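Local structure of ancestral congerin Con-anc (3AJY) at residues 44-49 with 57-62; 28-33 with 50-55; 75-80 with 103-108; 32-37 with 120-125. The protein probably binds beta-galactosides as a galectin, and here holds a galactose-glucose disaccharide on one face of its beta sandwich. All coordinates share one frame; numbering follows the deposited sequence.

Contact 1. Residues 44-49 with 57-62. With GAL (beta-D-galactopyranose), chain C; BGC (beta-D-glucopyranose), chain B.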
# COMPACT_ATOMS: atom_id res chain seq x y z
N LEU A 44 -11.62 -2.70 12.80
CA LEU A 44 -10.56 -2.50 13.79
C LEU A 44 -10.07 -1.07 13.72
O LEU A 44 -9.59 -0.63 12.69
CB LEU A 44 -9.34 -3.40 13.52
CG LEU A 44 -8.46 -3.97 14.65
CD1 LEU A 44 -7.01 -4.18 14.18
CD2 LEU A 44 -8.50 -3.21 15.97
N HIS A 45 -10.19 -0.37 14.85
CA HIS A 45 -9.63 0.96 15.02
C HIS A 45 -8.62 0.76 16.15
O HIS A 45 -8.99 0.43 17.27
CB HIS A 45 -10.75 1.92 15.41
CG HIS A 45 -10.30 3.20 16.06
ND1 HIS A 45 -9.68 4.21 15.35
CD2 HIS A 45 -10.46 3.67 17.32
CE1 HIS A 45 -9.45 5.24 16.16
NE2 HIS A 45 -9.91 4.93 17.36
N LEU A 46 -7.35 0.96 15.85
CA LEU A 46 -6.29 0.78 16.80
C LEU A 46 -5.69 2.14 17.15
O LEU A 46 -4.86 2.66 16.42
CB LEU A 46 -5.27 -0.19 16.19
CG LEU A 46 -4.06 -0.73 16.93
CD1 LEU A 46 -4.48 -1.71 18.04
CD2 LEU A 46 -3.14 -1.43 15.90
N ASP A 47 -6.12 2.72 18.27
CA ASP A 47 -5.76 4.10 18.63
C ASP A 47 -4.69 4.08 19.71
O ASP A 47 -4.93 3.59 20.82
CB ASP A 47 -6.99 4.88 19.12
CG ASP A 47 -6.86 6.40 18.94
OD1 ASP A 47 -6.08 6.86 18.09
OD2 ASP A 47 -7.57 7.16 19.65
N HIS A 48 -3.51 4.59 19.38
CA HIS A 48 -2.38 4.63 20.31
C HIS A 48 -2.32 6.00 20.93
O HIS A 48 -1.88 6.97 20.30
CB HIS A 48 -1.08 4.32 19.59
CG HIS A 48 -1.18 3.13 18.69
ND1 HIS A 48 -1.67 3.21 17.41
CD2 HIS A 48 -0.90 1.82 18.91
CE1 HIS A 48 -1.66 2.01 16.86
NE2 HIS A 48 -1.19 1.15 17.75
N ARG A 49 -2.77 6.08 22.16
CA ARG A 49 -2.96 7.35 22.82
C ARG A 49 -1.84 7.60 23.81
O ARG A 49 -1.76 6.99 24.87
CB ARG A 49 -4.33 7.39 23.51
CG ARG A 49 -5.37 6.58 22.79
CD ARG A 49 -6.62 7.30 22.40
NE ARG A 49 -7.66 7.20 23.40
CZ ARG A 49 -8.98 7.13 23.16
NH1 ARG A 49 -9.50 7.08 21.94
NH2 ARG A 49 -9.80 7.09 24.20
N ASN A 57 -0.51 6.72 27.52
CA ASN A 57 0.17 5.52 26.99
C ASN A 57 -0.73 4.28 27.00
O ASN A 57 -0.37 3.22 27.54
CB ASN A 57 1.49 5.24 27.73
CG ASN A 57 2.50 6.37 27.58
OD1 ASN A 57 2.60 7.00 26.54
ND2 ASN A 57 3.28 6.61 28.63
N THR A 58 -1.90 4.44 26.40
CA THR A 58 -2.90 3.39 26.36
C THR A 58 -3.34 3.20 24.93
O THR A 58 -3.53 4.18 24.18
CB THR A 58 -4.10 3.77 27.25
OG1 THR A 58 -3.63 3.99 28.59
CG2 THR A 58 -5.19 2.70 27.26
N ILE A 59 -3.50 1.93 24.54
CA ILE A 59 -4.06 1.61 23.25
C ILE A 59 -5.54 1.41 23.45
O ILE A 59 -5.97 0.78 24.42
CB ILE A 59 -3.45 0.34 22.62
CG1 ILE A 59 -1.93 0.48 22.48
CG2 ILE A 59 -4.07 0.08 21.25
CD1 ILE A 59 -1.25 -0.83 22.02
N VAL A 60 -6.32 2.00 22.57
CA VAL A 60 -7.76 1.80 22.60
C VAL A 60 -8.10 1.07 21.32
O VAL A 60 -7.69 1.49 20.23
CB VAL A 60 -8.52 3.15 22.73
CG1 VAL A 60 -10.05 2.95 22.54
CG2 VAL A 60 -8.21 3.81 24.08
N LEU A 61 -8.85 -0.02 21.45
CA LEU A 61 -9.31 -0.79 20.30
C LEU A 61 -10.82 -0.73 20.25
O LEU A 61 -11.48 -0.75 21.28
CB LEU A 61 -8.88 -2.25 20.40
CG LEU A 61 -7.38 -2.55 20.50
CD1 LEU A 61 -6.89 -2.46 21.94
CD2 LEU A 61 -7.10 -3.92 19.93
N ASN A 62 -11.37 -0.66 19.06
CA ASN A 62 -12.81 -0.56 18.92
C ASN A 62 -13.18 -0.83 17.50
O ASN A 62 -12.32 -0.88 16.63
CB ASN A 62 -13.27 0.85 19.35
CG ASN A 62 -14.73 0.89 19.76
OD1 ASN A 62 -15.47 -0.09 19.58
ND2 ASN A 62 -15.17 2.04 20.30
C1 GAL C . -13.40 8.44 20.86
C2 GAL C . -12.59 9.26 19.86
C3 GAL C . -12.65 8.64 18.47
C4 GAL C . -12.29 7.15 18.53
C5 GAL C . -13.17 6.44 19.56
C6 GAL C . -12.87 4.93 19.69
O2 GAL C . -13.08 10.57 19.83
O3 GAL C . -11.73 9.34 17.64
O4 GAL C . -10.92 7.01 18.88
O5 GAL C . -13.04 7.06 20.82
O6 GAL C . -13.81 4.33 20.58
C2 BGC B . -13.98 7.67 25.54
C3 BGC B . -13.16 8.00 24.30
C4 BGC B . -14.04 8.50 23.14
C5 BGC B . -14.94 9.62 23.68
C6 BGC B . -15.90 10.26 22.67
C1 BGC B . -14.86 8.86 25.86
O1 BGC B . -15.68 8.54 26.94
O2 BGC B . -13.11 7.40 26.63
O3 BGC B . -12.46 6.84 23.96
O4 BGC B . -13.19 9.03 22.15
O5 BGC B . -15.69 9.11 24.74
O6 BGC B . -16.69 9.22 22.13
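His45, Asp47 and Arg49 on one strand and Val60 and Asn62 on its antiparallel neighbour form part of the floor of the glycan pocket. His45 NE2 is 2.8 Å from galactose O4, a hydrogen bond near the ring plane; with CG anti to the backbone N (chi1 161°), the imidazole stands toward the sugar. Asn34 takes its other nitrogen, ND1. Directly across the ladder from His45, Asn62 ND2 donates to galactose O6 at 2.7 Å, so the pair holds neighbouring O4 and O6. Arg49 bends at chi2 and chi3, so its guanidinium lies across Val60, whose CG2 touches one face 3.5 Å from CZ. Held flat there, the group works through its edge: NH2 donates to glucose O3 at 2.7 Å, and NH1 forms a nearly straight salt bridge (175°) to the anti lone pair of Asp47 OD2, an oxygen also paired with Arg30. On the opposite face Leu46 CD1 packs on Ile59 CG2 and Leu61 CG. Backbone bonds such as Val60 N to Asp47 O (2.7 Å) knit the ladder, and Asn57 and Thr58 both face Arg49 in a G1 bulge. Polar toward the sugar and apolar behind, this hairpin is typical of a galectin's carbohydrate-binding sheet.

Contact 2. Residues 28-33 with 50-55; sequences AKRFSI and FNYGAD. With GAL (beta-D-galactopyranose), chain C.
A cation-pi stack of Arg30 on Tyr52 dominates this surface contact, which lies where strand 30-35 enters the sugar-binding sheet and strand 41-52 leaves it. The guanidinium lies over the phenol, planes 19° apart and CZ 3.9 Å from the ring centroid. NE sits above the middle of the ring, while CD rests 3.4 Å from Tyr52 CD1. Arg30 has CG between the backbone N and the carbonyl carbon (chi1 62°), and a bend at chi3 then brings its end over the ring face. Lys29 NZ comes to the ring edge, 3.6 Å from CD1, so two positive groups meet one aromatic. Past the ring, Arg30 NH1 donates almost straight to galactose O3 at 2.7 Å, and it also pairs with Asp47. Tyr52 OH shares a longer bond with galactose O2 (3.2 Å). At the far end, Lys29 O accepts from Asn51 N on a lone pair and, weakly, from Phe50 N, while Phe50 CE1 packs 3.8 Å from Ala28 CB. Tyr52 also opens the type II' turn that ends at Asp55. An arginine fixed flat against a ring and pointing NH1 at galactose suits the sugar pocket of this galectin.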
# COMPACT_ATOMS: atom_id res chain seq x y z
N ALA A 28 2.67 14.45 19.68
CA ALA A 28 1.60 13.53 19.37
C ALA A 28 0.71 13.32 20.57
O ALA A 28 1.20 13.10 21.67
CB ALA A 28 2.17 12.18 18.91
N LYS A 29 -0.60 13.38 20.34
CA LYS A 29 -1.56 12.97 21.35
C LYS A 29 -1.93 11.50 21.14
O LYS A 29 -2.02 10.74 22.09
CB LYS A 29 -2.84 13.81 21.28
CG LYS A 29 -2.71 15.24 21.76
CD LYS A 29 -4.07 15.76 22.30
CE LYS A 29 -5.23 15.72 21.25
NZ LYS A 29 -6.60 15.91 21.88
N ARG A 30 -2.16 11.14 19.87
CA ARG A 30 -2.64 9.80 19.49
C ARG A 30 -2.37 9.58 18.02
O ARG A 30 -2.23 10.54 17.26
CB ARG A 30 -4.15 9.68 19.74
CG ARG A 30 -4.96 10.68 18.87
CD ARG A 30 -6.29 11.14 19.46
NE ARG A 30 -7.30 10.12 19.36
CZ ARG A 30 -8.52 10.24 18.83
NH1 ARG A 30 -9.28 9.17 18.83
NH2 ARG A 30 -8.98 11.39 18.31
N PHE A 31 -2.28 8.33 17.60
CA PHE A 31 -2.41 8.00 16.20
C PHE A 31 -3.11 6.65 16.09
O PHE A 31 -2.99 5.81 17.00
CB PHE A 31 -1.06 8.05 15.46
CG PHE A 31 -0.23 6.81 15.60
CD1 PHE A 31 0.53 6.59 16.75
CD2 PHE A 31 -0.20 5.85 14.58
CE1 PHE A 31 1.31 5.43 16.88
CE2 PHE A 31 0.58 4.70 14.72
CZ PHE A 31 1.33 4.49 15.87
N SER A 32 -3.84 6.44 15.00
CA SER A 32 -4.64 5.23 14.82
C SER A 32 -4.39 4.54 13.49
O SER A 32 -4.02 5.17 12.50
CB SER A 32 -6.14 5.51 14.99
OG SER A 32 -6.61 6.41 14.00
N ILE A 33 -4.54 3.23 13.52
CA ILE A 33 -4.60 2.41 12.33
C ILE A 33 -6.02 1.93 12.26
O ILE A 33 -6.58 1.50 13.26
CB ILE A 33 -3.60 1.22 12.41
CG1 ILE A 33 -2.16 1.76 12.53
CG2 ILE A 33 -3.77 0.27 11.22
CD1 ILE A 33 -1.74 2.79 11.43
N PHE A 50 -0.94 8.50 23.43
CA PHE A 50 0.07 9.00 24.34
C PHE A 50 -0.63 9.78 25.44
O PHE A 50 -0.35 9.60 26.63
CB PHE A 50 1.04 9.90 23.58
CG PHE A 50 1.72 9.20 22.43
CD1 PHE A 50 1.16 9.23 21.15
CD2 PHE A 50 2.91 8.51 22.62
CE1 PHE A 50 1.78 8.59 20.08
CE2 PHE A 50 3.53 7.87 21.56
CZ PHE A 50 2.97 7.90 20.30
N ASN A 51 -1.55 10.65 25.04
CA ASN A 51 -2.20 11.55 25.98
C ASN A 51 -3.53 11.96 25.35
O ASN A 51 -3.53 12.82 24.47
CB ASN A 51 -1.29 12.78 26.22
CG ASN A 51 -1.99 13.90 26.98
OD1 ASN A 51 -2.60 13.68 28.03
ND2 ASN A 51 -1.88 15.13 26.46
N TYR A 52 -4.62 11.31 25.75
CA TYR A 52 -5.97 11.63 25.24
C TYR A 52 -6.94 11.37 26.38
O TYR A 52 -7.19 10.23 26.75
CB TYR A 52 -6.32 10.80 23.98
CG TYR A 52 -7.55 11.28 23.19
CD1 TYR A 52 -7.49 12.42 22.39
CD2 TYR A 52 -8.76 10.58 23.24
CE1 TYR A 52 -8.60 12.86 21.67
CE2 TYR A 52 -9.89 11.02 22.52
CZ TYR A 52 -9.79 12.16 21.74
OH TYR A 52 -10.88 12.63 21.01
N GLY A 53 -7.46 12.45 26.97
CA GLY A 53 -8.26 12.38 28.18
C GLY A 53 -7.51 11.63 29.27
O GLY A 53 -6.32 11.85 29.48
N ALA A 54 -8.22 10.72 29.93
CA ALA A 54 -7.65 9.92 31.00
C ALA A 54 -6.69 8.85 30.48
O ALA A 54 -5.99 8.22 31.26
CB ALA A 54 -8.75 9.28 31.80
N ASP A 55 -6.67 8.65 29.16
CA ASP A 55 -5.80 7.67 28.53
C ASP A 55 -4.37 8.17 28.32
O ASP A 55 -4.11 9.00 27.45
CB ASP A 55 -6.42 7.20 27.19
CG ASP A 55 -7.75 6.47 27.38
OD1 ASP A 55 -7.84 5.64 28.30
OD2 ASP A 55 -8.71 6.72 26.61
C1 GAL C . -13.40 8.44 20.86
C2 GAL C . -12.59 9.26 19.86
C3 GAL C . -12.65 8.64 18.47
C4 GAL C . -12.29 7.15 18.53
C5 GAL C . -13.17 6.44 19.56
C6 GAL C . -12.87 4.93 19.69
O2 GAL C . -13.08 10.57 19.83
O3 GAL C . -11.73 9.34 17.64
O4 GAL C . -10.92 7.01 18.88
O5 GAL C . -13.04 7.06 20.82
O6 GAL C . -13.81 4.33 20.58

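Contact 3. Residues 75-80 with 103-108; sequences SKNFPF and DGHKLE
The carboxamide of Asn77 lies nearly flat on the imidazole of His105, the two planes 24° apart, although both groups are polar. Asn77 CG sits over the middle of the ring, and ND2 comes down 3.1 Å from His105 CD2. OD1 leans the other way, toward NE2, at 3.7 Å. Behind the amide, Asn77 CB makes a CH-pi contact with the same face, 4.0 Å from the ring centroid. Both residues carry CG anti to the carbonyl carbon (chi1 -81° for Asn77 and -84° for His105), which lets the two flat groups cross obliquely and overlap. The backbones are held by small polar turns: Ser75 OG accepts from Asn77 N in an ST turn, and Asp103 OD2 accepts from His105 N in an Asx turn, met from above the carboxylate plane. In the galectin sandwich this is a meeting of the two sheets at one edge: residues 75-80 form the exit from strand 68-75 of the sugar-binding sheet, and residues 103-108 lead into strand 106-110, the outermost strand of the other. Leu107 completes the seam, with CD2 3.5 Å from Ser75 OG and its side chain packed against Ile59 and Leu61. At the opposite end Pro79 CB presses on the Asp103 carboxylate, 3.4 Å from OD1, the two side chains crossing at about a right angle, while Pro79 CG lies over the ring of Phe80.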
# COMPACT_ATOMS: atom_id res chain seq x y z
N SER A 75 -5.49 -1.50 26.26
CA SER A 75 -4.26 -2.16 26.62
C SER A 75 -3.19 -1.16 27.05
O SER A 75 -3.06 -0.08 26.46
CB SER A 75 -3.77 -3.00 25.44
OG SER A 75 -2.40 -3.31 25.60
N LYS A 76 -2.42 -1.54 28.07
CA LYS A 76 -1.33 -0.70 28.56
C LYS A 76 0.04 -1.05 27.95
O LYS A 76 1.05 -0.42 28.28
CB LYS A 76 -1.28 -0.73 30.10
CG LYS A 76 -2.46 -0.02 30.77
CD LYS A 76 -2.26 1.49 30.80
CE LYS A 76 -3.36 2.18 31.60
NZ LYS A 76 -4.71 2.14 30.93
N ASN A 77 0.06 -2.04 27.06
CA ASN A 77 1.22 -2.33 26.22
C ASN A 77 1.47 -1.18 25.26
O ASN A 77 0.76 -1.04 24.28
CB ASN A 77 0.98 -3.58 25.38
CG ASN A 77 1.23 -4.85 26.15
OD1 ASN A 77 1.48 -4.84 27.36
ND2 ASN A 77 1.15 -5.99 25.43
N PHE A 78 2.49 -0.38 25.52
CA PHE A 78 2.69 0.82 24.73
C PHE A 78 4.16 1.07 24.37
O PHE A 78 4.88 1.74 25.11
CB PHE A 78 2.09 2.01 25.49
CG PHE A 78 1.72 3.15 24.60
CD1 PHE A 78 2.64 4.17 24.34
CD2 PHE A 78 0.46 3.22 24.02
CE1 PHE A 78 2.29 5.22 23.51
CE2 PHE A 78 0.11 4.27 23.20
CZ PHE A 78 1.03 5.27 22.94
N PRO A 79 4.61 0.52 23.22
CA PRO A 79 6.01 0.65 22.85
C PRO A 79 6.36 1.91 22.06
O PRO A 79 7.51 2.06 21.64
CB PRO A 79 6.26 -0.59 21.99
CG PRO A 79 4.97 -0.87 21.35
CD PRO A 79 3.86 -0.27 22.23
N PHE A 80 5.40 2.81 21.88
CA PHE A 80 5.59 3.94 20.98
C PHE A 80 6.04 5.22 21.67
O PHE A 80 5.74 5.44 22.84
CB PHE A 80 4.31 4.18 20.18
CG PHE A 80 3.91 3.00 19.32
CD1 PHE A 80 4.82 2.46 18.41
CD2 PHE A 80 2.65 2.44 19.42
CE1 PHE A 80 4.48 1.38 17.62
CE2 PHE A 80 2.29 1.36 18.63
CZ PHE A 80 3.20 0.84 17.72
N ASP A 103 7.77 -4.15 19.35
CA ASP A 103 8.54 -4.69 20.46
C ASP A 103 8.12 -6.13 20.79
O ASP A 103 8.46 -6.64 21.85
CB ASP A 103 8.36 -3.79 21.69
CG ASP A 103 6.97 -3.93 22.33
OD1 ASP A 103 6.86 -3.59 23.53
OD2 ASP A 103 6.00 -4.36 21.67
N GLY A 104 7.37 -6.77 19.90
CA GLY A 104 6.85 -8.11 20.14
C GLY A 104 5.59 -8.20 20.98
O GLY A 104 5.10 -9.30 21.22
N HIS A 105 5.05 -7.07 21.45
CA HIS A 105 3.78 -7.09 22.16
C HIS A 105 2.66 -7.50 21.22
O HIS A 105 2.68 -7.13 20.04
CB HIS A 105 3.46 -5.71 22.75
CG HIS A 105 4.10 -5.46 24.08
ND1 HIS A 105 4.66 -4.24 24.41
CD2 HIS A 105 4.25 -6.26 25.17
CE1 HIS A 105 5.13 -4.30 25.65
NE2 HIS A 105 4.91 -5.51 26.12
N LYS A 106 1.69 -8.24 21.75
CA LYS A 106 0.61 -8.77 20.95
C LYS A 106 -0.76 -8.47 21.56
O LYS A 106 -0.91 -8.47 22.78
CB LYS A 106 0.81 -10.26 20.70
CG LYS A 106 1.83 -10.53 19.60
CD LYS A 106 2.15 -12.01 19.44
CE LYS A 106 3.11 -12.24 18.28
NZ LYS A 106 4.00 -13.41 18.59
N LEU A 107 -1.72 -8.20 20.69
CA LEU A 107 -3.09 -7.89 21.09
C LEU A 107 -4.05 -8.72 20.26
O LEU A 107 -3.70 -9.22 19.19
CB LEU A 107 -3.40 -6.40 20.87
CG LEU A 107 -2.51 -5.34 21.49
CD1 LEU A 107 -3.15 -3.97 21.30
CD2 LEU A 107 -2.31 -5.62 22.97
N GLU A 108 -5.28 -8.84 20.76
CA GLU A 108 -6.36 -9.49 20.04
C GLU A 108 -7.63 -8.68 20.19
O GLU A 108 -7.83 -8.00 21.20
CB GLU A 108 -6.57 -10.91 20.55
CG GLU A 108 -5.37 -11.81 20.39
CD GLU A 108 -5.63 -13.24 20.85
OE1 GLU A 108 -4.75 -14.09 20.59
OE2 GLU A 108 -6.70 -13.50 21.46

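Contact 4. Residues 32-37 with 120-125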
# COMPACT_ATOMS: atom_id res chain seq x y z
N SER A 32 -3.84 6.44 15.00
CA SER A 32 -4.64 5.23 14.82
C SER A 32 -4.39 4.54 13.49
O SER A 32 -4.02 5.17 12.50
CB SER A 32 -6.14 5.51 14.99
OG SER A 32 -6.61 6.41 14.00
N ILE A 33 -4.54 3.23 13.52
CA ILE A 33 -4.60 2.41 12.33
C ILE A 33 -6.02 1.93 12.26
O ILE A 33 -6.58 1.50 13.26
CB ILE A 33 -3.60 1.22 12.41
CG1 ILE A 33 -2.16 1.76 12.53
CG2 ILE A 33 -3.77 0.27 11.22
CD1 ILE A 33 -1.74 2.79 11.43
N ASN A 34 -6.64 2.05 11.08
CA ASN A 34 -8.04 1.70 10.89
C ASN A 34 -8.23 0.78 9.69
O ASN A 34 -7.77 1.08 8.59
CB ASN A 34 -8.85 2.97 10.68
CG ASN A 34 -8.61 3.98 11.76
OD1 ASN A 34 -9.06 3.82 12.89
ND2 ASN A 34 -7.87 5.03 11.42
N VAL A 35 -8.90 -0.33 9.90
CA VAL A 35 -9.18 -1.22 8.81
C VAL A 35 -10.65 -1.64 8.81
O VAL A 35 -11.20 -1.95 9.86
CB VAL A 35 -8.22 -2.44 8.80
CG1 VAL A 35 -6.77 -1.97 8.58
CG2 VAL A 35 -8.29 -3.19 10.11
N GLY A 36 -11.27 -1.62 7.63
CA GLY A 36 -12.66 -2.00 7.51
C GLY A 36 -13.16 -1.84 6.10
O GLY A 36 -12.54 -2.31 5.15
N GLU A 37 -14.30 -1.17 5.97
CA GLU A 37 -14.97 -0.95 4.69
C GLU A 37 -14.80 0.47 4.20
O GLU A 37 -14.79 0.70 2.98
CB GLU A 37 -16.47 -1.15 4.83
CG GLU A 37 -16.93 -2.56 5.04
CD GLU A 37 -18.44 -2.66 5.03
OE1 GLU A 37 -19.10 -1.77 4.42
OE2 GLU A 37 -18.97 -3.62 5.63
N PHE A 120 -10.48 -1.33 3.13
CA PHE A 120 -10.13 0.04 3.48
C PHE A 120 -9.13 0.08 4.62
O PHE A 120 -9.30 -0.62 5.61
CB PHE A 120 -11.40 0.84 3.83
CG PHE A 120 -11.12 2.22 4.36
CD1 PHE A 120 -10.86 2.41 5.72
CD2 PHE A 120 -11.14 3.34 3.51
CE1 PHE A 120 -10.62 3.69 6.24
CE2 PHE A 120 -10.90 4.63 4.02
CZ PHE A 120 -10.64 4.80 5.38
N LEU A 121 -8.09 0.89 4.45
CA LEU A 121 -7.08 1.17 5.46
C LEU A 121 -6.80 2.67 5.53
O LEU A 121 -6.65 3.33 4.51
CB LEU A 121 -5.76 0.45 5.13
CG LEU A 121 -4.46 0.95 5.80
CD1 LEU A 121 -4.42 0.64 7.28
CD2 LEU A 121 -3.18 0.40 5.14
N SER A 122 -6.68 3.20 6.75
CA SER A 122 -6.16 4.54 6.93
C SER A 122 -5.31 4.57 8.17
O SER A 122 -5.41 3.67 9.01
CB SER A 122 -7.30 5.55 7.09
OG SER A 122 -7.96 5.34 8.32
N LEU A 123 -4.48 5.60 8.26
CA LEU A 123 -3.90 6.08 9.49
C LEU A 123 -4.51 7.45 9.79
O LEU A 123 -4.69 8.28 8.87
CB LEU A 123 -2.39 6.24 9.31
CG LEU A 123 -1.59 6.84 10.45
CD1 LEU A 123 -0.22 6.23 10.53
CD2 LEU A 123 -1.47 8.35 10.31
N ALA A 124 -4.79 7.72 11.06
CA ALA A 124 -5.32 9.02 11.45
C ALA A 124 -4.55 9.51 12.63
O ALA A 124 -3.87 8.72 13.30
CB ALA A 124 -6.82 8.92 11.78
N GLY A 125 -4.62 10.82 12.88
CA GLY A 125 -3.91 11.42 14.00
C GLY A 125 -2.47 11.81 13.75
O GLY A 125 -2.06 12.06 12.61
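Leu121 CD1 touches both Val35 CG1 (3.7 Å) and Ile33 CG2 of the neighbouring strand, the three side chains running side by side into the sandwich interior, while Ile33 CD1 meets Leu123 CD1 at 3.9 Å. Val20 of the facing sheet packs on both Ile33 and Leu121, so this side belongs to the hydrophobic core. The antiparallel ladder comes next, with Ser32, Asn34 and Gly36 bonded to Ala124, Ser122 and Phe120; Asn34 N to Ser122 O measures 2.9 Å, and the bond from Phe120 N to Gly36 O is weak. On the polar face Asn34 ND2 donates to two hydroxyls, Ser122 OG at 3.1 Å and Ser32 OG at 3.2 Å, both tilted about 20° from the amide plane. CG anti to the carbonyl carbon (chi1 -52°) puts the amide where ND2 meets both. So engaged, the amide's rotation is probably fixed, and its OD1 holds His45, making Asn34 second shell to the pocket. Outermost, Leu123 N bonds Asn9 of the second subunit, and Phe120 and Leu121 pair in parallel with a strand of that subunit. This is a galectin sandwich strand pair whose sheet continues across the dimer interface.

Contacts 4, 2 and 1 run across one antiparallel sheet, strands 117-125, 30-35, 41-52 and 58-65. Contacts 1 and 2 share strand 41-52, with centres about 8 Å apart, and both reach the same galactose; a salt bridge from Arg49 to Asp55 ties them. Contact 4 shares Ser32 and Ile33 with contact 2 and brings together segments 83 residues apart, enclosing contacts 1 and 3 in the intervening chain. Contact 3 follows contacts 1 and 2 in sequence and joins this sheet to the other at an edge away from the sugar; its centre is about 18 Å from that of contact 4. Contacts 1 and 2 thus form the sugar site; contact 4 lies beside it and reaches the second subunit.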